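Local coordinates for protein YiiM (Escherichia coli, PDB 1O65) that probably binds molybdenum and may act as an oxidoreductase on nitrogenous compounds, at residues 121-127 and 156-162; 69-75 and 98-104; 111-117 and 173-179. One frame throughout, in Å; residues are numbered along the deposited sequence.

Contact 1: residues 121-127 and 156-162; sequences ALIQVSQ and WLYSVIA
Strands 121-127 and 156-160 run antiparallel, their axes 4.3 Å apart at closest and their N-to-C directions at 133°, so the pair is strongly twisted.

The backbone bonds set the register. Gln124 and Ser159 form a hydrogen-bonded pair (Gln124 N to Ser159 O 2.9 Å, Ser159 N to Gln124 O 2.7 Å), and Ile123-Val160 and Val125-Tyr158 are non-hydrogen-bonded pairs, the latter with CA atoms 4.4 Å apart. Ser126 N reaches Leu157 O at 3.0 Å and Leu157 N reaches Gln127 O at 2.8 Å. At the other end Leu122 N donates to Ala162 O (3.0 Å), while Leu122 O accepts from Ala162 N (3.0 Å) and, weakly, from Ile161 N (2.6 Å). Ile161, at phi/psi -78/-46, is the extra residue of a classic beta bulge.

The larger apolar contacts gather on the face of Ile123, Val125, Tyr158 and Val160. Ile123 (chi1 p, chi2 t) lays CD1 over the Tyr158 ring, 3.5 Å from its centroid, a CH-pi contact; Val125 CG2 lies 3.6 Å from Tyr158 CE2 and 4.0 Å from Trp156 CD1. At the bulge Leu122 CB lies 3.8 Å from both Ile161 CB and Ala162 CB.

Trp156 NE1 donates to Tyr158 OH (2.9 Å), which is also hydrogen-bonded to His71. On the face of Gln124 and Ser159, a water bridges Gln124 OE1 and Ser159 OG, 2.7 Å from each, while Gln124 NE2 bonds Gly113 O.

With strand 115-118 on the far edge of 121-127 and strand 69-73 beyond 156-160, this bulged, twisted pair is part of the wall of the closed, mixed beta-barrel of the MOSC domain.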
loop_
_atom_site.group_PDB
_atom_site.type_symbol
_atom_site.label_atom_id
_atom_site.label_comp_id
_atom_site.label_asym_id
_atom_site.label_seq_id
_atom_site.Cartn_x
_atom_site.Cartn_y
_atom_site.Cartn_z
ATOM N N ALA A 121 4.886 -15.148 9.696
ATOM C CA ALA A 121 5.169 -13.736 9.816
ATOM C C ALA A 121 4.037 -12.909 10.408
ATOM O O ALA A 121 2.919 -13.355 10.589
ATOM C CB ALA A 121 5.537 -13.143 8.443
ATOM N N LEU A 122 4.364 -11.675 10.714
ATOM C CA LEU A 122 3.495 -10.652 11.250
ATOM C C LEU A 122 3.822 -9.350 10.494
ATOM O O LEU A 122 4.981 -8.932 10.450
ATOM C CB LEU A 122 3.697 -10.413 12.746
ATOM C CG LEU A 122 3.197 -11.492 13.692
ATOM C CD1 LEU A 122 3.536 -11.147 15.136
ATOM C CD2 LEU A 122 1.705 -11.748 13.513
ATOM N N ILE A 123 2.814 -8.823 9.815
ATOM C CA ILE A 123 2.988 -7.625 9.015
ATOM C C ILE A 123 1.988 -6.556 9.470
ATOM O O ILE A 123 0.938 -6.916 10.027
ATOM C CB ILE A 123 2.831 -7.905 7.509
ATOM C CG1 ILE A 123 1.426 -8.342 7.149
ATOM C CG2 ILE A 123 3.878 -8.942 7.081
ATOM C CD1 ILE A 123 1.130 -8.515 5.667
ATOM N N GLN A 124 2.374 -5.293 9.279
ATOM C CA GLN A 124 1.546 -4.187 9.681
ATOM C C GLN A 124 1.415 -3.121 8.591
ATOM O O GLN A 124 2.406 -2.686 8.027
ATOM C CB GLN A 124 2.084 -3.541 10.965
ATOM C CG GLN A 124 1.200 -2.355 11.431
ATOM C CD GLN A 124 1.613 -1.895 12.813
ATOM O OE1 GLN A 124 2.777 -1.569 13.045
ATOM N NE2 GLN A 124 0.681 -1.833 13.744
ATOM N N VAL A 125 0.186 -2.670 8.366
ATOM C CA VAL A 125 -0.064 -1.639 7.333
ATOM C C VAL A 125 0.588 -0.348 7.799
ATOM O O VAL A 125 0.302 0.110 8.900
ATOM C CB VAL A 125 -1.554 -1.441 7.055
ATOM C CG1 VAL A 125 -1.789 -0.315 6.056
ATOM C CG2 VAL A 125 -2.160 -2.747 6.550
ATOM N N SER A 126 1.484 0.206 6.988
ATOM C CA SER A 126 2.234 1.387 7.438
ATOM C C SER A 126 1.873 2.655 6.711
ATOM O O SER A 126 2.068 3.759 7.224
ATOM C CB SER A 126 3.734 1.071 7.249
ATOM O OG SER A 126 3.995 1.109 5.844
ATOM N N GLN A 127 1.320 2.557 5.501
ATOM C CA GLN A 127 0.925 3.751 4.753
ATOM C C GLN A 127 0.245 3.364 3.442
ATOM O O GLN A 127 0.421 2.244 2.947
ATOM C CB GLN A 127 2.170 4.591 4.378
ATOM C CG GLN A 127 3.140 3.833 3.467
ATOM C CD GLN A 127 4.221 4.746 2.893
ATOM O OE1 GLN A 127 5.167 5.166 3.556
ATOM N NE2 GLN A 127 4.055 5.126 1.624
ATOM N N TRP A 156 -1.463 -0.264 -0.551
ATOM C CA TRP A 156 -0.785 0.140 0.679
ATOM C C TRP A 156 0.475 -0.675 0.929
ATOM O O TRP A 156 0.669 -1.730 0.339
ATOM C CB TRP A 156 -1.743 -0.036 1.869
ATOM C CG TRP A 156 -2.319 -1.418 1.931
ATOM C CD1 TRP A 156 -1.788 -2.506 2.560
ATOM C CD2 TRP A 156 -3.534 -1.852 1.311
ATOM N NE1 TRP A 156 -2.622 -3.586 2.391
ATOM C CE2 TRP A 156 -3.689 -3.220 1.614
ATOM C CE3 TRP A 156 -4.504 -1.224 0.518
ATOM C CZ2 TRP A 156 -4.766 -3.972 1.145
ATOM C CZ3 TRP A 156 -5.570 -1.972 0.048
ATOM C CH2 TRP A 156 -5.690 -3.325 0.367
ATOM N N LEU A 157 1.315 -0.204 1.872
ATOM C CA LEU A 157 2.561 -0.941 2.112
ATOM C C LEU A 157 2.509 -1.554 3.497
ATOM O O LEU A 157 1.642 -1.150 4.277
ATOM C CB LEU A 157 3.766 -0.011 1.991
ATOM C CG LEU A 157 3.881 0.848 0.743
ATOM C CD1 LEU A 157 5.065 1.788 0.785
ATOM C CD2 LEU A 157 3.949 -0.064 -0.505
ATOM N N TYR A 158 3.410 -2.481 3.787
ATOM C CA TYR A 158 3.464 -3.056 5.117
ATOM C C TYR A 158 4.880 -2.965 5.721
ATOM O O TYR A 158 5.848 -2.923 4.966
ATOM C CB TYR A 158 3.132 -4.547 5.111
ATOM C CG TYR A 158 1.771 -4.974 4.666
ATOM C CD1 TYR A 158 1.512 -5.229 3.317
ATOM C CD2 TYR A 158 0.745 -5.164 5.569
ATOM C CE1 TYR A 158 0.268 -5.655 2.894
ATOM C CE2 TYR A 158 -0.509 -5.598 5.161
ATOM C CZ TYR A 158 -0.738 -5.826 3.831
ATOM O OH TYR A 158 -1.958 -6.255 3.373
ATOM N N SER A 159 4.926 -2.869 7.049
ATOM C CA SER A 159 6.211 -3.024 7.731
ATOM C C SER A 159 6.204 -4.486 8.220
ATOM O O SER A 159 5.121 -5.082 8.375
ATOM C CB SER A 159 6.456 -2.106 8.905
ATOM O OG SER A 159 5.450 -2.247 9.876
ATOM N N VAL A 160 7.369 -5.081 8.368
ATOM C CA VAL A 160 7.386 -6.476 8.822
ATOM C C VAL A 160 7.589 -6.483 10.323
ATOM O O VAL A 160 8.636 -6.091 10.809
ATOM C CB VAL A 160 8.424 -7.279 8.027
ATOM C CG1 VAL A 160 8.673 -8.656 8.621
ATOM C CG2 VAL A 160 7.929 -7.458 6.579
ATOM N N ILE A 161 6.564 -6.905 11.074
ATOM C CA ILE A 161 6.638 -6.963 12.519
ATOM C C ILE A 161 7.425 -8.192 12.962
ATOM O O ILE A 161 8.244 -8.087 13.863
ATOM C CB ILE A 161 5.250 -6.956 13.166
ATOM C CG1 ILE A 161 4.447 -5.704 12.802
ATOM C CG2 ILE A 161 5.369 -7.138 14.686
ATOM C CD1 ILE A 161 5.140 -4.384 13.010
ATOM N N ALA A 162 7.166 -9.354 12.401
ATOM C CA ALA A 162 7.925 -10.556 12.745
ATOM C C ALA A 162 8.256 -11.306 11.443
ATOM O O ALA A 162 7.343 -11.742 10.725
ATOM C CB ALA A 162 7.205 -11.510 13.669
HETATM O O HOH W 1 4.167 -0.275 11.100
#

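Contact 2: residues 69-75 and 98-104; sequences LCHYPRE and ENLSTDG
Strand 69-73 and the short strand 100-102 lie parallel, axes 5.2 Å apart at closest and directions 22° apart, with His71 opposite Leu100 (CA-CA 4.7 Å). Glu98 precedes the strand; a water joins its OE2 (2.8 Å) to Tyr72 O (2.7 Å) and Ser101 OG (2.6 Å), and Glu98 OE2 also bonds Tyr77. Asn99 (chi1 m) turns OD1 to Cys70 N at 2.8 Å, and its own N reaches Cys70 O, also at 2.8 Å. That carbonyl accepts again from Leu100 N at 3.1 Å, and Leu100 O takes Tyr72 N at 3.2 Å. Leu100 CB sits over the His71 ring in a CH-pi contact, 4.1 Å from its centroid. Ser101 OG, held in the water bridge, lies beside the Arg74 side chain. Thr102 (chi1 p) pairs OG1 with His71 NE2 at 2.9 Å, and Thr102 O accepts from Arg74 N at 3.0 Å. Asp103 OD2 makes a salt bridge to Arg74 NH2 at 2.7 Å; Arg74 has a second acidic partner in Asp18. Gly104 gives N to Glu75 OE2 at 2.7 Å; at its phi/psi of 88/-8 a CB would jam against Asp103 O. Helix 75-83 connects the two strands, completing a beta-alpha-beta unit with parallel neighbouring strands.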
loop_
_atom_site.group_PDB
_atom_site.type_symbol
_atom_site.label_atom_id
_atom_site.label_comp_id
_atom_site.label_asym_id
_atom_site.label_seq_id
_atom_site.Cartn_x
_atom_site.Cartn_y
_atom_site.Cartn_z
ATOM N N LEU A 69 6.732 -4.604 1.931
ATOM C CA LEU A 69 5.748 -5.239 1.101
ATOM C C LEU A 69 4.701 -4.273 0.531
ATOM O O LEU A 69 4.150 -3.449 1.253
ATOM C CB LEU A 69 4.956 -6.298 1.892
ATOM C CG LEU A 69 5.631 -7.595 2.283
ATOM C CD1 LEU A 69 4.949 -8.215 3.495
ATOM C CD2 LEU A 69 5.652 -8.605 1.135
ATOM N N CYS A 70 4.358 -4.453 -0.729
ATOM C CA CYS A 70 3.400 -3.600 -1.427
ATOM C C CYS A 70 2.144 -4.412 -1.755
ATOM O O CYS A 70 2.284 -5.521 -2.296
ATOM C CB CYS A 70 4.030 -3.081 -2.728
ATOM S SG CYS A 70 2.855 -2.134 -3.768
ATOM N N HIS A 71 0.971 -3.887 -1.487
ATOM C CA HIS A 71 -0.269 -4.611 -1.743
ATOM C C HIS A 71 -1.123 -3.896 -2.784
ATOM O O HIS A 71 -1.277 -2.677 -2.674
ATOM C CB HIS A 71 -1.103 -4.639 -0.426
ATOM C CG HIS A 71 -2.170 -5.681 -0.422
ATOM N ND1 HIS A 71 -2.224 -6.688 0.539
ATOM C CD2 HIS A 71 -3.189 -5.925 -1.282
ATOM C CE1 HIS A 71 -3.238 -7.492 0.268
ATOM N NE2 HIS A 71 -3.840 -7.050 -0.824
ATOM N N TYR A 72 -1.724 -4.615 -3.732
ATOM C CA TYR A 72 -2.647 -3.941 -4.662
ATOM C C TYR A 72 -3.888 -4.816 -4.836
ATOM O O TYR A 72 -3.846 -6.021 -5.115
ATOM C CB TYR A 72 -2.023 -3.553 -5.978
ATOM C CG TYR A 72 -2.725 -2.441 -6.732
ATOM C CD1 TYR A 72 -2.691 -1.131 -6.278
ATOM C CD2 TYR A 72 -3.425 -2.696 -7.916
ATOM C CE1 TYR A 72 -3.317 -0.101 -6.947
ATOM C CE2 TYR A 72 -4.052 -1.674 -8.590
ATOM C CZ TYR A 72 -3.998 -0.377 -8.111
ATOM O OH TYR A 72 -4.638 0.637 -8.791
ATOM N N PRO A 73 -5.041 -4.228 -4.562
ATOM C CA PRO A 73 -6.281 -4.981 -4.689
ATOM C C PRO A 73 -6.562 -5.295 -6.143
ATOM O O PRO A 73 -6.554 -4.378 -7.003
ATOM C CB PRO A 73 -7.332 -4.072 -4.085
ATOM C CG PRO A 73 -6.580 -3.060 -3.261
ATOM C CD PRO A 73 -5.228 -2.916 -3.912
ATOM N N ARG A 74 -6.838 -6.563 -6.452
ATOM C CA ARG A 74 -7.251 -6.906 -7.817
ATOM C C ARG A 74 -8.543 -6.178 -8.192
ATOM O O ARG A 74 -8.760 -5.976 -9.399
ATOM C CB ARG A 74 -7.455 -8.404 -8.045
ATOM C CG ARG A 74 -6.161 -9.212 -8.059
ATOM C CD ARG A 74 -6.366 -10.617 -8.634
ATOM N NE ARG A 74 -7.015 -11.467 -7.653
ATOM C CZ ARG A 74 -6.598 -12.164 -6.630
ATOM N NH1 ARG A 74 -5.327 -12.225 -6.255
ATOM N NH2 ARG A 74 -7.469 -12.885 -5.896
ATOM N N GLU A 75 -9.428 -5.826 -7.258
ATOM C CA GLU A 75 -10.621 -5.054 -7.630
ATOM C C GLU A 75 -10.275 -3.861 -8.531
ATOM O O GLU A 75 -10.997 -3.596 -9.500
ATOM C CB GLU A 75 -11.341 -4.543 -6.385
ATOM C CG GLU A 75 -12.006 -5.554 -5.490
ATOM C CD GLU A 75 -11.164 -6.331 -4.512
ATOM O OE1 GLU A 75 -9.914 -6.378 -4.604
ATOM O OE2 GLU A 75 -11.769 -6.976 -3.593
ATOM N N GLU A 98 3.054 -4.672 -7.140
ATOM C CA GLU A 98 2.718 -5.311 -5.888
ATOM C C GLU A 98 3.388 -6.643 -5.623
ATOM O O GLU A 98 3.726 -7.446 -6.490
ATOM C CB GLU A 98 1.190 -5.503 -5.797
ATOM C CG GLU A 98 0.624 -6.490 -6.794
ATOM C CD GLU A 98 0.121 -5.789 -8.043
ATOM O OE1 GLU A 98 0.795 -4.845 -8.496
ATOM O OE2 GLU A 98 -0.946 -6.159 -8.573
ATOM N N ASN A 99 3.576 -6.916 -4.327
ATOM C CA ASN A 99 4.073 -8.224 -3.902
ATOM C C ASN A 99 2.865 -9.106 -3.558
ATOM O O ASN A 99 2.904 -10.310 -3.767
ATOM C CB ASN A 99 4.937 -8.129 -2.655
ATOM C CG ASN A 99 6.103 -7.180 -2.823
ATOM O OD1 ASN A 99 6.167 -6.167 -2.107
ATOM N ND2 ASN A 99 7.003 -7.528 -3.742
ATOM N N LEU A 100 1.821 -8.459 -3.010
ATOM C CA LEU A 100 0.639 -9.189 -2.567
ATOM C C LEU A 100 -0.617 -8.856 -3.366
ATOM O O LEU A 100 -1.021 -7.709 -3.470
ATOM C CB LEU A 100 0.371 -8.932 -1.089
ATOM C CG LEU A 100 1.474 -9.300 -0.095
ATOM C CD1 LEU A 100 1.033 -9.063 1.337
ATOM C CD2 LEU A 100 1.924 -10.739 -0.287
ATOM N N SER A 101 -1.285 -9.896 -3.888
ATOM C CA SER A 101 -2.483 -9.664 -4.696
ATOM C C SER A 101 -3.653 -10.450 -4.114
ATOM O O SER A 101 -3.513 -11.643 -3.857
ATOM C CB SER A 101 -2.239 -10.022 -6.147
ATOM O OG SER A 101 -3.428 -9.919 -6.915
ATOM N N THR A 102 -4.785 -9.793 -3.886
ATOM C CA THR A 102 -5.965 -10.370 -3.311
ATOM C C THR A 102 -7.304 -9.809 -3.829
ATOM O O THR A 102 -7.412 -8.831 -4.559
ATOM C CB THR A 102 -6.056 -9.991 -1.797
ATOM O OG1 THR A 102 -6.106 -8.556 -1.737
ATOM C CG2 THR A 102 -4.964 -10.545 -0.935
ATOM N N ASP A 103 -8.366 -10.404 -3.294
ATOM C CA ASP A 103 -9.739 -9.964 -3.448
ATOM C C ASP A 103 -10.242 -9.713 -2.001
ATOM O O ASP A 103 -9.638 -10.304 -1.100
ATOM C CB ASP A 103 -10.679 -10.998 -4.027
ATOM C CG ASP A 103 -10.530 -11.257 -5.508
ATOM O OD1 ASP A 103 -10.809 -10.370 -6.334
ATOM O OD2 ASP A 103 -10.143 -12.408 -5.810
ATOM N N GLY A 104 -11.230 -8.860 -1.807
ATOM C CA GLY A 104 -11.796 -8.648 -0.491
ATOM C C GLY A 104 -11.129 -7.606 0.367
ATOM O O GLY A 104 -11.640 -7.345 1.462
HETATM O O HOH W 2 -3.239 -7.331 -7.383
HETATM O O HOH W 3 -5.794 -14.007 -3.964
HETATM O O HOH W 4 -8.437 -7.123 -2.495
#

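Contact 3: residues 111-117 and 173-179; sequences YMGDIFR and ELVSRVS
Two successive residues, Val175 and Ser176, both face Ile115: a classic beta bulge in which Ile115 O accepts from Val175 N (2.9 Å) and Ser176 N (3.2 Å), with Val175 at phi/psi -118/-34. Strands 115-117 and 173-176 otherwise pair antiparallel, axes 4.4 Å apart at closest and directions 130° apart. Ile115 N donates to Ser176 O at 3.1 Å; Arg117 N to Glu173 O and Glu173 N to Arg117 O are both 2.8 Å. Between them, Phe116 takes Leu174 CD1 over its ring, 4.0 Å from the centroid. Arg117, extended through chi2 (both t) and bent at chi3 (p), bridges NH2 to Glu173 OE1 at 3.0 Å and NE to Glu173 OE2 at 3.3 Å.

Before the strand, Tyr111 to Asp114 form a type II turn. Asp114 OD2 takes Tyr111 N (2.8 Å), and the Asp114 carboxylate forms a two-bond salt bridge with Arg177, OD1 to NE (2.9 Å) and OD2 to NH2 (3.1 Å); Arg177 CD packs 4.0 Å from the Tyr111 ring centroid. Ser179 OG donates to Met112 O (2.7 Å). Strand 121-128 pairs with the other edge of 115-118, strand 14-21 pairs with 172-176, and the Met112 backbone bonds Val181, just ahead of helix 183-191.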
loop_
_atom_site.group_PDB
_atom_site.type_symbol
_atom_site.label_atom_id
_atom_site.label_comp_id
_atom_site.label_asym_id
_atom_site.label_seq_id
_atom_site.Cartn_x
_atom_site.Cartn_y
_atom_site.Cartn_z
ATOM N N TYR A 111 -7.396 -0.851 7.554
ATOM C CA TYR A 111 -7.069 0.276 8.418
ATOM C C TYR A 111 -5.571 0.427 8.670
ATOM O O TYR A 111 -4.811 -0.552 8.719
ATOM C CB TYR A 111 -7.808 0.116 9.756
ATOM C CG TYR A 111 -9.308 0.361 9.675
ATOM C CD1 TYR A 111 -10.120 -0.531 8.984
ATOM C CD2 TYR A 111 -9.908 1.471 10.260
ATOM C CE1 TYR A 111 -11.473 -0.350 8.889
ATOM C CE2 TYR A 111 -11.283 1.659 10.160
ATOM C CZ TYR A 111 -12.056 0.748 9.470
ATOM O OH TYR A 111 -13.413 0.915 9.334
ATOM N N MET A 112 -5.148 1.674 8.884
ATOM C CA MET A 112 -3.741 1.965 9.203
ATOM C C MET A 112 -3.391 1.242 10.497
ATOM O O MET A 112 -4.186 1.323 11.427
ATOM C CB MET A 112 -3.576 3.462 9.446
ATOM C CG MET A 112 -3.928 4.320 8.233
ATOM S SD MET A 112 -2.830 4.027 6.828
ATOM C CE MET A 112 -1.287 4.559 7.533
ATOM N N GLY A 113 -2.266 0.563 10.564
ATOM C CA GLY A 113 -1.854 -0.167 11.745
ATOM C C GLY A 113 -2.396 -1.597 11.731
ATOM O O GLY A 113 -2.089 -2.337 12.671
ATOM N N ASP A 114 -3.197 -1.980 10.754
ATOM C CA ASP A 114 -3.732 -3.353 10.796
ATOM C C ASP A 114 -2.547 -4.317 10.827
ATOM O O ASP A 114 -1.542 -4.104 10.143
ATOM C CB ASP A 114 -4.691 -3.714 9.688
ATOM C CG ASP A 114 -6.123 -3.264 9.835
ATOM O OD1 ASP A 114 -6.642 -2.934 10.928
ATOM O OD2 ASP A 114 -6.806 -3.250 8.769
ATOM N N ILE A 115 -2.665 -5.310 11.696
ATOM C CA ILE A 115 -1.616 -6.310 11.818
ATOM C C ILE A 115 -2.216 -7.646 11.355
ATOM O O ILE A 115 -3.250 -8.078 11.863
ATOM C CB ILE A 115 -1.053 -6.453 13.221
ATOM C CG1 ILE A 115 -0.374 -5.152 13.673
ATOM C CG2 ILE A 115 -0.061 -7.626 13.315
ATOM C CD1 ILE A 115 -0.152 -5.092 15.175
ATOM N N PHE A 116 -1.548 -8.237 10.379
ATOM C CA PHE A 116 -1.965 -9.495 9.813
ATOM C C PHE A 116 -0.903 -10.579 10.095
ATOM O O PHE A 116 0.293 -10.300 10.074
ATOM C CB PHE A 116 -2.174 -9.411 8.311
ATOM C CG PHE A 116 -3.288 -8.606 7.753
ATOM C CD1 PHE A 116 -3.160 -7.214 7.670
ATOM C CD2 PHE A 116 -4.448 -9.174 7.271
ATOM C CE1 PHE A 116 -4.164 -6.441 7.114
ATOM C CE2 PHE A 116 -5.474 -8.415 6.711
ATOM C CZ PHE A 116 -5.333 -7.047 6.641
ATOM N N ARG A 117 -1.389 -11.769 10.407
ATOM C CA ARG A 117 -0.537 -12.930 10.560
ATOM C C ARG A 117 -0.518 -13.578 9.148
ATOM O O ARG A 117 -1.596 -13.606 8.545
ATOM C CB ARG A 117 -1.012 -13.967 11.573
ATOM C CG ARG A 117 -0.074 -15.178 11.640
ATOM C CD ARG A 117 -0.406 -16.113 12.794
ATOM N NE ARG A 117 -1.765 -16.619 12.702
ATOM C CZ ARG A 117 -2.518 -17.019 13.722
ATOM N NH1 ARG A 117 -2.061 -16.986 14.960
ATOM N NH2 ARG A 117 -3.764 -17.449 13.486
ATOM N N GLU A 173 -4.209 -13.188 7.561
ATOM C CA GLU A 173 -5.211 -13.267 8.629
ATOM C C GLU A 173 -5.147 -12.006 9.489
ATOM O O GLU A 173 -4.155 -11.747 10.180
ATOM C CB GLU A 173 -4.983 -14.486 9.513
ATOM C CG GLU A 173 -4.677 -15.802 8.810
ATOM C CD GLU A 173 -3.988 -16.801 9.718
ATOM O OE1 GLU A 173 -4.668 -17.355 10.601
ATOM O OE2 GLU A 173 -2.763 -17.024 9.611
ATOM N N LEU A 174 -6.242 -11.254 9.491
ATOM C CA LEU A 174 -6.257 -10.037 10.304
ATOM C C LEU A 174 -6.295 -10.427 11.772
ATOM O O LEU A 174 -7.208 -11.131 12.200
ATOM C CB LEU A 174 -7.436 -9.150 9.886
ATOM C CG LEU A 174 -7.617 -7.902 10.772
ATOM C CD1 LEU A 174 -6.631 -6.821 10.350
ATOM C CD2 LEU A 174 -9.064 -7.425 10.746
ATOM N N VAL A 175 -5.370 -9.917 12.575
ATOM C CA VAL A 175 -5.324 -10.277 13.996
ATOM C C VAL A 175 -5.523 -9.101 14.904
ATOM O O VAL A 175 -6.083 -9.266 16.001
ATOM C CB VAL A 175 -4.056 -11.082 14.337
ATOM C CG1 VAL A 175 -2.787 -10.461 13.755
ATOM C CG2 VAL A 175 -3.893 -11.173 15.846
ATOM N N SER A 176 -5.044 -7.903 14.532
ATOM C CA SER A 176 -5.291 -6.731 15.369
ATOM C C SER A 176 -5.714 -5.508 14.547
ATOM O O SER A 176 -5.159 -5.203 13.490
ATOM C CB SER A 176 -4.084 -6.377 16.231
ATOM O OG SER A 176 -3.730 -7.431 17.129
ATOM N N ARG A 177 -6.762 -4.835 15.020
ATOM C CA ARG A 177 -7.248 -3.594 14.451
ATOM C C ARG A 177 -6.932 -2.522 15.502
ATOM O O ARG A 177 -7.579 -2.570 16.538
ATOM C CB ARG A 177 -8.723 -3.534 14.102
ATOM C CG ARG A 177 -9.092 -2.084 13.673
ATOM C CD ARG A 177 -9.958 -2.104 12.442
ATOM N NE ARG A 177 -9.479 -2.900 11.351
ATOM C CZ ARG A 177 -10.248 -3.404 10.392
ATOM N NH1 ARG A 177 -11.540 -3.148 10.463
ATOM N NH2 ARG A 177 -9.741 -4.115 9.399
ATOM N N VAL A 178 -5.965 -1.625 15.226
ATOM C CA VAL A 178 -5.556 -0.750 16.345
ATOM C C VAL A 178 -5.617 0.728 16.061
ATOM O O VAL A 178 -4.944 1.525 16.733
ATOM C CB VAL A 178 -4.156 -1.154 16.843
ATOM C CG1 VAL A 178 -4.192 -2.524 17.545
ATOM C CG2 VAL A 178 -3.154 -1.186 15.708
ATOM N N SER A 179 -6.376 1.118 15.049
ATOM C CA SER A 179 -6.613 2.511 14.726
ATOM C C SER A 179 -8.012 2.617 14.100
ATOM O O SER A 179 -8.584 1.612 13.708
ATOM C CB SER A 179 -5.578 3.037 13.742
ATOM O OG SER A 179 -6.044 3.048 12.403
HETATM O O HOH W 5 -5.825 -1.115 12.605
#

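In the fold
From the N terminus, contact 2 comes first: it closes the loop from 69-75 through helix 75-83 to 98-104 before either other contact begins. The chain then enters 111-117, whose partner 173-179 follows after 55 intervening residues, so contact 3 spans a long loop. Contact 1 is nested inside that loop, and its connection from 121-127 to 156-162 carries helices 134-138 and 144-151. All three belong to one mixed sheet. Strand 156-160 joins contact 1 to contact 2 through strand 69-73, while 115-118 and 121-128 join contact 1 to contact 3. Contacts 2 and 3 do not touch, their nearest atoms about 7 Å apart, but strand 14-21, paired with both 100-102 and 172-176, closes the barrel between them.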